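Local structure of 2-oxoadipate dioxygenase/decarboxylase (Pseudomonas putida, 6W1G) at residues Asp10-Gln15 / Thr181-Ala186; Leu162-Gln167 / Ala176-Thr181; Gly71-Gly76 / Ala82-Leu87. The protein catalyses the iron(II)-dependent decarboxylation and hydroxylation of 2-oxoadipate to (R)-2-hydroxyglutarate, a step in D-lysine catabolism. One frame throughout, in Å; residues are numbered along the deposited sequence.

Contact 1: residues Asp10-Gln15 / Thr181-Ala186; sequences DSIRAQ and TFVQEA
I12 sets its CG2 methyl between two residues of the other helix. The methyl lies 3.8 Å from CG2 of V183 and 4.0 Å from CD2 of F182, whose ring it meets obliquely. It can do so because I12 CG2 stands anti to the backbone N, with CG1 beside that N at chi1 -53°. The I12 and V183 side chains run past one another head to tail, while the F182 side chain stands across that of I12. At the more exposed end, Q15 contributes only loosely, its CB lying 4.5 Å from CG2 of V183. The short branches of isoleucine and valine suit this place, since they fill the space between two helices whose axes come within 10.2 Å at a crossing angle of -43°.

The F182 ring is itself backed by a second shell. CB of A186, one turn on, lies 4.3 Å above one ring face, offset toward the rim, and F182 also touches L87 and V90 of helix 78-90. I12 touches V7 and M91, both in loops.

Farther out, R13 turns away from this interface. It forms a salt bridge with D10, its NH1 and NH2 both meeting OD1 end-on, nearly in the guanidinium plane. NH1 uses the anti lone pair of OD1, while NH2, at 2.9 Å from OD1, comes from above the carboxylate plane. The buried guanidinium is further satisfied by the carbonyl oxygens of M91, reached by NH1, and S124, reached by NE, so its charge is met within the protein.

The side chains of 10-15 and 181-186 thus meet through apolar groups, with no hydrogen bond between these segments, and R13 faces elsewhere, to D10 and the two carbonyls. Between these segments cohesion probably rests on close fit and the hydrophobic effect.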
loop_
_atom_site.group_PDB
_atom_site.type_symbol
_atom_site.label_atom_id
_atom_site.label_comp_id
_atom_site.label_asym_id
_atom_site.label_seq_id
_atom_site.Cartn_x
_atom_site.Cartn_y
_atom_site.Cartn_z
ATOM N N ASP A 10 11.556 8.690 9.779
ATOM C CA ASP A 10 10.195 8.235 10.069
ATOM C C ASP A 10 9.280 9.398 10.426
ATOM O O ASP A 10 8.103 9.421 10.051
ATOM C CB ASP A 10 10.214 7.242 11.242
ATOM C CG ASP A 10 10.951 5.954 10.937
ATOM O OD1 ASP A 10 10.980 5.476 9.783
ATOM O OD2 ASP A 10 11.496 5.397 11.899
ATOM N N SER A 11 9.802 10.396 11.137
ATOM C CA SER A 11 8.995 11.561 11.494
ATOM C C SER A 11 8.655 12.382 10.264
ATOM O O SER A 11 7.559 12.933 10.161
ATOM C CB SER A 11 9.680 12.410 12.557
ATOM O OG SER A 11 10.790 13.127 12.061
ATOM N N ILE A 12 9.601 12.532 9.342
ATOM C CA ILE A 12 9.314 13.236 8.094
ATOM C C ILE A 12 8.217 12.501 7.315
ATOM O O ILE A 12 7.297 13.134 6.778
ATOM C CB ILE A 12 10.570 13.390 7.219
ATOM C CG1 ILE A 12 11.716 14.026 8.022
ATOM C CG2 ILE A 12 10.285 14.265 6.021
ATOM C CD1 ILE A 12 13.011 14.222 7.207
ATOM N N ARG A 13 8.297 11.160 7.249
ATOM C CA ARG A 13 7.271 10.385 6.566
ATOM C C ARG A 13 5.902 10.614 7.189
ATOM O O ARG A 13 4.909 10.809 6.481
ATOM C CB ARG A 13 7.640 8.906 6.612
ATOM C CG ARG A 13 6.704 8.039 5.828
ATOM C CD ARG A 13 7.164 6.601 5.686
ATOM N NE ARG A 13 7.274 5.920 6.946
ATOM C CZ ARG A 13 8.373 5.686 7.656
ATOM N NH1 ARG A 13 9.562 6.089 7.266
ATOM N NH2 ARG A 13 8.269 5.040 8.805
ATOM N N ALA A 14 5.815 10.604 8.530
ATOM C CA ALA A 14 4.505 10.828 9.161
ATOM C C ALA A 14 3.970 12.196 8.822
ATOM O O ALA A 14 2.770 12.369 8.544
ATOM C CB ALA A 14 4.631 10.652 10.672
ATOM N N GLN A 15 4.843 13.208 8.849
ATOM C CA GLN A 15 4.426 14.567 8.514
ATOM C C GLN A 15 3.983 14.686 7.060
ATOM O O GLN A 15 2.993 15.375 6.739
ATOM C CB GLN A 15 5.569 15.524 8.801
ATOM C CG GLN A 15 5.776 15.777 10.276
ATOM C CD GLN A 15 7.018 16.561 10.572
ATOM O OE1 GLN A 15 7.830 16.819 9.689
ATOM N NE2 GLN A 15 7.186 16.928 11.826
ATOM N N THR A 181 10.362 22.337 5.253
ATOM C CA THR A 181 10.437 22.875 3.907
ATOM C C THR A 181 10.383 21.750 2.887
ATOM O O THR A 181 9.692 21.846 1.864
ATOM C CB THR A 181 11.705 23.707 3.739
ATOM O OG1 THR A 181 11.718 24.739 4.731
ATOM C CG2 THR A 181 11.805 24.307 2.335
ATOM N N PHE A 182 11.120 20.679 3.150
ATOM C CA PHE A 182 11.107 19.513 2.268
ATOM C C PHE A 182 9.687 18.974 2.053
ATOM O O PHE A 182 9.301 18.651 0.924
ATOM C CB PHE A 182 12.049 18.413 2.804
ATOM C CG PHE A 182 11.922 17.125 2.062
ATOM C CD1 PHE A 182 12.535 16.922 0.838
ATOM C CD2 PHE A 182 11.081 16.141 2.559
ATOM C CE1 PHE A 182 12.315 15.703 0.177
ATOM C CE2 PHE A 182 10.905 14.959 1.907
ATOM C CZ PHE A 182 11.507 14.754 0.725
ATOM N N VAL A 183 8.920 18.811 3.150
ATOM C CA VAL A 183 7.581 18.263 3.010
ATOM C C VAL A 183 6.748 19.155 2.119
ATOM O O VAL A 183 6.049 18.676 1.229
ATOM C CB VAL A 183 6.962 18.058 4.407
ATOM C CG1 VAL A 183 5.465 17.840 4.289
ATOM C CG2 VAL A 183 7.643 16.870 5.095
ATOM N N GLN A 184 6.843 20.464 2.329
ATOM C CA GLN A 184 6.022 21.356 1.526
ATOM C C GLN A 184 6.440 21.341 0.063
ATOM O O GLN A 184 5.585 21.404 -0.842
ATOM C CB GLN A 184 6.079 22.744 2.115
ATOM C CG GLN A 184 5.274 22.843 3.448
ATOM C CD GLN A 184 3.803 22.275 3.453
ATOM O OE1 GLN A 184 2.984 22.552 2.555
ATOM N NE2 GLN A 184 3.490 21.469 4.474
ATOM N N GLU A 185 7.747 21.307 -0.191
ATOM C CA GLU A 185 8.209 21.298 -1.566
ATOM C C GLU A 185 7.885 20.004 -2.258
ATOM O O GLU A 185 7.511 19.991 -3.433
ATOM C CB GLU A 185 9.701 21.606 -1.604
ATOM C CG GLU A 185 10.051 22.997 -1.197
ATOM C CD GLU A 185 9.582 24.085 -2.179
ATOM O OE1 GLU A 185 9.369 23.795 -3.374
ATOM O OE2 GLU A 185 9.466 25.251 -1.739
ATOM N N ALA A 186 8.067 18.896 -1.559
ATOM C CA ALA A 186 7.721 17.594 -2.128
ATOM C C ALA A 186 6.245 17.506 -2.463
ATOM O O ALA A 186 5.865 16.914 -3.471
ATOM C CB ALA A 186 8.069 16.492 -1.143
#

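Contact 2: residues Leu162-Gln167 / Ala176-Thr181; sequences LELIAQ and AADAET
L164 and Q167, one turn apart, face D178 and T181 across a helical hairpin: helices 159-171 and 176-188 follow each other through a short connection and run roughly antiparallel. The tight part is apolar. L164, buried, spreads its two methyls over the second helix, CD1 lying 3.7 Å from CG2 of T181 and CD2 4.1 Å from CB of D178. A forked leucine suits the spot because it covers two residues at once: CD1 lies against T181 and the D178 carbonyl, CD2 against D178 CB. The threonine offers its methyl here; T181 CG2 stands anti to the backbone N, which aims it at the leucine.

Toward the partly exposed side the packing gives way to one polar bond. Q167 extends fully, CG anti to the backbone N (chi1 -178°) and the chain straight beyond, so that its amide spans the distance to D178 while its side chain also touches L174. Cutting the side chain back to an alanine is likely to leave the D178 carboxylate without this amide donor and to open a gap at the hairpin's edge. D178 sits in the first turn of its helix, where the helix end would be expected to favour its negative charge. The bond, 3.1 Å from Q167 NE2 to D178 OD2, is bent to 147° at the hydrogen: OD2 lies near the amide plane, but NE2 stands 40° above the carboxylate plane.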
loop_
_atom_site.group_PDB
_atom_site.type_symbol
_atom_site.label_atom_id
_atom_site.label_comp_id
_atom_site.label_asym_id
_atom_site.label_seq_id
_atom_site.Cartn_x
_atom_site.Cartn_y
_atom_site.Cartn_z
ATOM N N LEU A 162 14.661 19.369 -5.001
ATOM C CA LEU A 162 15.875 18.708 -5.460
ATOM C C LEU A 162 17.081 19.120 -4.621
ATOM O O LEU A 162 17.926 18.286 -4.281
ATOM C CB LEU A 162 16.094 19.004 -6.942
ATOM C CG LEU A 162 15.025 18.436 -7.869
ATOM C CD1 LEU A 162 15.271 18.944 -9.286
ATOM C CD2 LEU A 162 14.980 16.913 -7.816
ATOM N N GLU A 163 17.144 20.400 -4.232
ATOM C CA GLU A 163 18.233 20.859 -3.381
ATOM C C GLU A 163 18.217 20.138 -2.046
ATOM O O GLU A 163 19.266 19.746 -1.526
ATOM C CB GLU A 163 18.114 22.363 -3.152
ATOM C CG GLU A 163 18.430 23.205 -4.347
ATOM C CD GLU A 163 18.083 24.660 -4.179
ATOM O OE1 GLU A 163 17.548 25.118 -3.131
ATOM O OE2 GLU A 163 18.329 25.391 -5.156
ATOM N N LEU A 164 17.019 19.995 -1.446
ATOM C CA LEU A 164 16.950 19.408 -0.114
ATOM C C LEU A 164 17.191 17.904 -0.155
ATOM O O LEU A 164 17.785 17.360 0.787
ATOM C CB LEU A 164 15.606 19.743 0.518
ATOM C CG LEU A 164 15.484 21.200 0.964
ATOM C CD1 LEU A 164 14.023 21.587 1.229
ATOM C CD2 LEU A 164 16.318 21.415 2.230
ATOM N N ILE A 165 16.818 17.222 -1.235
ATOM C CA ILE A 165 17.178 15.815 -1.426
ATOM C C ILE A 165 18.696 15.662 -1.461
ATOM O O ILE A 165 19.297 14.827 -0.767
ATOM C CB ILE A 165 16.540 15.249 -2.696
ATOM C CG1 ILE A 165 15.011 15.212 -2.559
ATOM C CG2 ILE A 165 17.049 13.862 -2.987
ATOM C CD1 ILE A 165 14.290 14.956 -3.856
ATOM N N ALA A 166 19.360 16.517 -2.249
ATOM C CA ALA A 166 20.820 16.454 -2.360
ATOM C C ALA A 166 21.479 16.763 -1.022
ATOM O O ALA A 166 22.477 16.125 -0.633
ATOM C CB ALA A 166 21.297 17.387 -3.470
ATOM N N GLN A 167 20.965 17.774 -0.323
ATOM C CA GLN A 167 21.484 18.143 0.984
ATOM C C GLN A 167 21.351 16.995 1.976
ATOM O O GLN A 167 22.304 16.668 2.723
ATOM C CB GLN A 167 20.753 19.365 1.493
ATOM C CG GLN A 167 21.255 19.852 2.813
ATOM C CD GLN A 167 20.455 21.029 3.328
ATOM O OE1 GLN A 167 20.106 21.939 2.567
ATOM N NE2 GLN A 167 20.219 21.058 4.612
ATOM N N ALA A 176 14.757 20.088 11.686
ATOM C CA ALA A 176 13.303 20.220 11.680
ATOM C C ALA A 176 12.837 21.250 10.662
ATOM O O ALA A 176 11.859 21.014 9.944
ATOM C CB ALA A 176 12.779 20.574 13.072
ATOM N N ALA A 177 13.503 22.401 10.600
ATOM C CA ALA A 177 13.068 23.439 9.672
ATOM C C ALA A 177 13.229 23.000 8.225
ATOM O O ALA A 177 12.338 23.238 7.401
ATOM C CB ALA A 177 13.842 24.726 9.897
ATOM N N ASP A 178 14.365 22.373 7.886
ATOM C CA ASP A 178 14.586 21.917 6.522
ATOM C C ASP A 178 13.658 20.763 6.184
ATOM O O ASP A 178 13.211 20.659 5.040
ATOM C CB ASP A 178 16.049 21.533 6.287
ATOM C CG ASP A 178 16.963 22.737 6.255
ATOM O OD1 ASP A 178 16.464 23.894 6.160
ATOM O OD2 ASP A 178 18.191 22.532 6.369
ATOM N N ALA A 179 13.339 19.892 7.162
ATOM C CA ALA A 179 12.381 18.821 6.905
ATOM C C ALA A 179 11.001 19.379 6.599
ATOM O O ALA A 179 10.283 18.848 5.740
ATOM C CB ALA A 179 12.320 17.856 8.078
ATOM N N GLU A 180 10.569 20.411 7.341
ATOM C CA GLU A 180 9.289 21.050 7.049
ATOM C C GLU A 180 9.272 21.663 5.646
ATOM O O GLU A 180 8.300 21.502 4.895
ATOM C CB GLU A 180 8.905 22.081 8.094
ATOM C CG GLU A 180 7.451 22.563 7.854
ATOM C CD GLU A 180 6.487 21.404 7.498
ATOM O OE1 GLU A 180 6.361 20.479 8.327
ATOM O OE2 GLU A 180 5.888 21.398 6.395
ATOM N N THR A 181 10.362 22.337 5.253
ATOM C CA THR A 181 10.437 22.875 3.907
ATOM C C THR A 181 10.383 21.750 2.887
ATOM O O THR A 181 9.692 21.846 1.864
ATOM C CB THR A 181 11.705 23.707 3.739
ATOM O OG1 THR A 181 11.718 24.739 4.731
ATOM C CG2 THR A 181 11.805 24.307 2.335
#

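Contact 3: residues Gly71-Gly76 / Ala82-Leu87; sequences GAIRVG and ATIARL
No ring, amide or carboxylate forms the contact between I73 and I84, two branched aliphatic chains that reach toward each other tip to tip; F190, from a loop, is touched by both isoleucines. Their CD1 methyls lie 3.6 Å apart. V75, two residues along the strand and on the same face, adds a more distant approach, its CG1 at 4.4 Å from CD1 of I84. I84 is the helix residue that meets the strand, through CD1.

I73 CG1 lies between the backbone N and the carbonyl carbon (chi1 61°), and the chain then extends to carry CD1 toward the helix. I84 is modelled off the staggered positions (chi1 -142°), but its CB-CG2 bond is short, so this torsion is doubtful. The I73 side chain also touches V128 and T130 of the neighbouring strand 127-133.

The arrangement belongs to the beta-alpha-beta-beta-beta module of the glyoxalase clan, in which strand 69-75 leads into helix 78-90 and the helix packs over one face of the sheet. Beta-branched residues suit the strand, and an isoleucine long enough to bridge the gap suits the helix. On the other face R74, which binds 2-oxoadipate and is considered important for specificity, forms a salt bridge with D215. H70, at the start of the same strand, ligates the metal, a nickel ion here, about 10 Å from the I73 side chain.

The strand is consequently two-sided: hydrocarbon on the helix face, the metal ligand H70 and the substrate-binding R74 on the other. The I73-I84 contact is apolar and probably contributes packing rather than polar chemistry.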
loop_
_atom_site.group_PDB
_atom_site.type_symbol
_atom_site.label_atom_id
_atom_site.label_comp_id
_atom_site.label_asym_id
_atom_site.label_seq_id
_atom_site.Cartn_x
_atom_site.Cartn_y
_atom_site.Cartn_z
ATOM N N GLY A 71 -0.728 6.126 -0.736
ATOM C CA GLY A 71 -1.016 6.872 -1.939
ATOM C C GLY A 71 -0.643 6.063 -3.153
ATOM O O GLY A 71 0.097 5.083 -3.062
ATOM N N ALA A 72 -1.167 6.480 -4.302
ATOM C CA ALA A 72 -0.821 5.884 -5.577
ATOM C C ALA A 72 -0.602 7.012 -6.575
ATOM O O ALA A 72 -1.419 7.942 -6.648
ATOM C CB ALA A 72 -1.966 4.992 -6.075
ATOM N N ILE A 73 0.494 6.920 -7.322
ATOM C CA ILE A 73 0.893 7.882 -8.323
ATOM C C ILE A 73 1.445 7.143 -9.528
ATOM O O ILE A 73 1.818 5.962 -9.466
ATOM C CB ILE A 73 1.980 8.834 -7.790
ATOM C CG1 ILE A 73 3.260 8.080 -7.376
ATOM C CG2 ILE A 73 1.410 9.658 -6.677
ATOM C CD1 ILE A 73 4.464 8.945 -7.031
ATOM N N ARG A 74 1.573 7.889 -10.618
ATOM C CA ARG A 74 2.127 7.400 -11.881
ATOM C C ARG A 74 3.129 8.410 -12.391
ATOM O O ARG A 74 2.835 9.604 -12.395
ATOM C CB ARG A 74 1.007 7.273 -12.911
ATOM C CG ARG A 74 -0.105 6.356 -12.440
ATOM C CD ARG A 74 -1.397 6.626 -13.201
ATOM N NE ARG A 74 -2.405 5.623 -12.920
ATOM C CZ ARG A 74 -3.668 5.714 -13.305
ATOM N NH1 ARG A 74 -4.069 6.777 -13.988
ATOM N NH2 ARG A 74 -4.516 4.753 -13.002
ATOM N N VAL A 75 4.299 7.936 -12.811
ATOM C CA VAL A 75 5.310 8.781 -13.419
ATOM C C VAL A 75 5.536 8.304 -14.847
ATOM O O VAL A 75 5.121 7.203 -15.245
ATOM C CB VAL A 75 6.628 8.834 -12.615
ATOM C CG1 VAL A 75 6.391 9.474 -11.298
ATOM C CG2 VAL A 75 7.242 7.452 -12.458
ATOM N N GLY A 76 6.199 9.143 -15.639
ATOM C CA GLY A 76 6.286 8.917 -17.054
ATOM C C GLY A 76 7.641 8.562 -17.608
ATOM O O GLY A 76 7.716 8.146 -18.760
ATOM N N ALA A 82 13.605 7.383 -10.909
ATOM C CA ALA A 82 14.843 7.388 -10.135
ATOM C C ALA A 82 14.881 8.537 -9.153
ATOM O O ALA A 82 15.335 8.388 -8.018
ATOM C CB ALA A 82 16.051 7.457 -11.081
ATOM N N THR A 83 14.387 9.710 -9.572
ATOM C CA THR A 83 14.422 10.850 -8.670
ATOM C C THR A 83 13.401 10.708 -7.561
ATOM O O THR A 83 13.665 11.069 -6.400
ATOM C CB THR A 83 14.199 12.129 -9.484
ATOM O OG1 THR A 83 15.228 12.255 -10.464
ATOM C CG2 THR A 83 14.300 13.322 -8.577
ATOM N N ILE A 84 12.219 10.168 -7.893
ATOM C CA ILE A 84 11.256 9.965 -6.839
ATOM C C ILE A 84 11.724 8.944 -5.807
ATOM O O ILE A 84 11.421 9.101 -4.619
ATOM C CB ILE A 84 9.882 9.698 -7.432
ATOM C CG1 ILE A 84 8.892 10.408 -6.533
ATOM C CG2 ILE A 84 9.662 8.368 -7.666
ATOM C CD1 ILE A 84 7.618 10.602 -7.194
ATOM N N ALA A 85 12.526 7.946 -6.203
ATOM C CA ALA A 85 13.120 7.070 -5.207
ATOM C C ALA A 85 13.992 7.845 -4.246
ATOM O O ALA A 85 13.997 7.582 -3.038
ATOM C CB ALA A 85 13.924 5.983 -5.894
ATOM N N ARG A 86 14.769 8.811 -4.763
ATOM C CA ARG A 86 15.606 9.638 -3.892
ATOM C C ARG A 86 14.768 10.506 -2.963
ATOM O O ARG A 86 15.111 10.715 -1.807
ATOM C CB ARG A 86 16.551 10.511 -4.719
ATOM C CG ARG A 86 17.550 9.710 -5.511
ATOM C CD ARG A 86 18.311 10.626 -6.479
ATOM N NE ARG A 86 19.072 11.651 -5.772
ATOM C CZ ARG A 86 19.124 12.928 -6.106
ATOM N NH1 ARG A 86 18.451 13.389 -7.163
ATOM N NH2 ARG A 86 19.846 13.756 -5.359
ATOM N N LEU A 87 13.669 11.067 -3.483
ATOM C CA LEU A 87 12.737 11.837 -2.679
ATOM C C LEU A 87 12.189 11.004 -1.528
ATOM O O LEU A 87 12.183 11.436 -0.365
ATOM C CB LEU A 87 11.606 12.342 -3.590
ATOM C CG LEU A 87 10.599 13.315 -3.006
ATOM C CD1 LEU A 87 10.002 14.209 -4.101
ATOM C CD2 LEU A 87 9.510 12.584 -2.258
#

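How the contacts relate
From the N terminus, helix 9-27 supplies the first half of contact 1, whose partner arrives only at 181-186. Within that long loop contact 3 closes first, folding helix 78-90 back on strand 69-75. Contact 2 follows in series, closing the short turn between helices 159-171 and 176-188. Both are thus nested inside contact 1, and none cross. Contacts 1 and 2 share T181 and helix 176-188, with centres about 9 Å apart; the centre of contact 3 lies about 15 Å from that of contact 1. F182 CZ reaches L87 O at 3.6 Å, and I165 packs on L87, so the N-terminal helix and the helical hairpin are tied through helix 78-90 to the metal-bearing sheet.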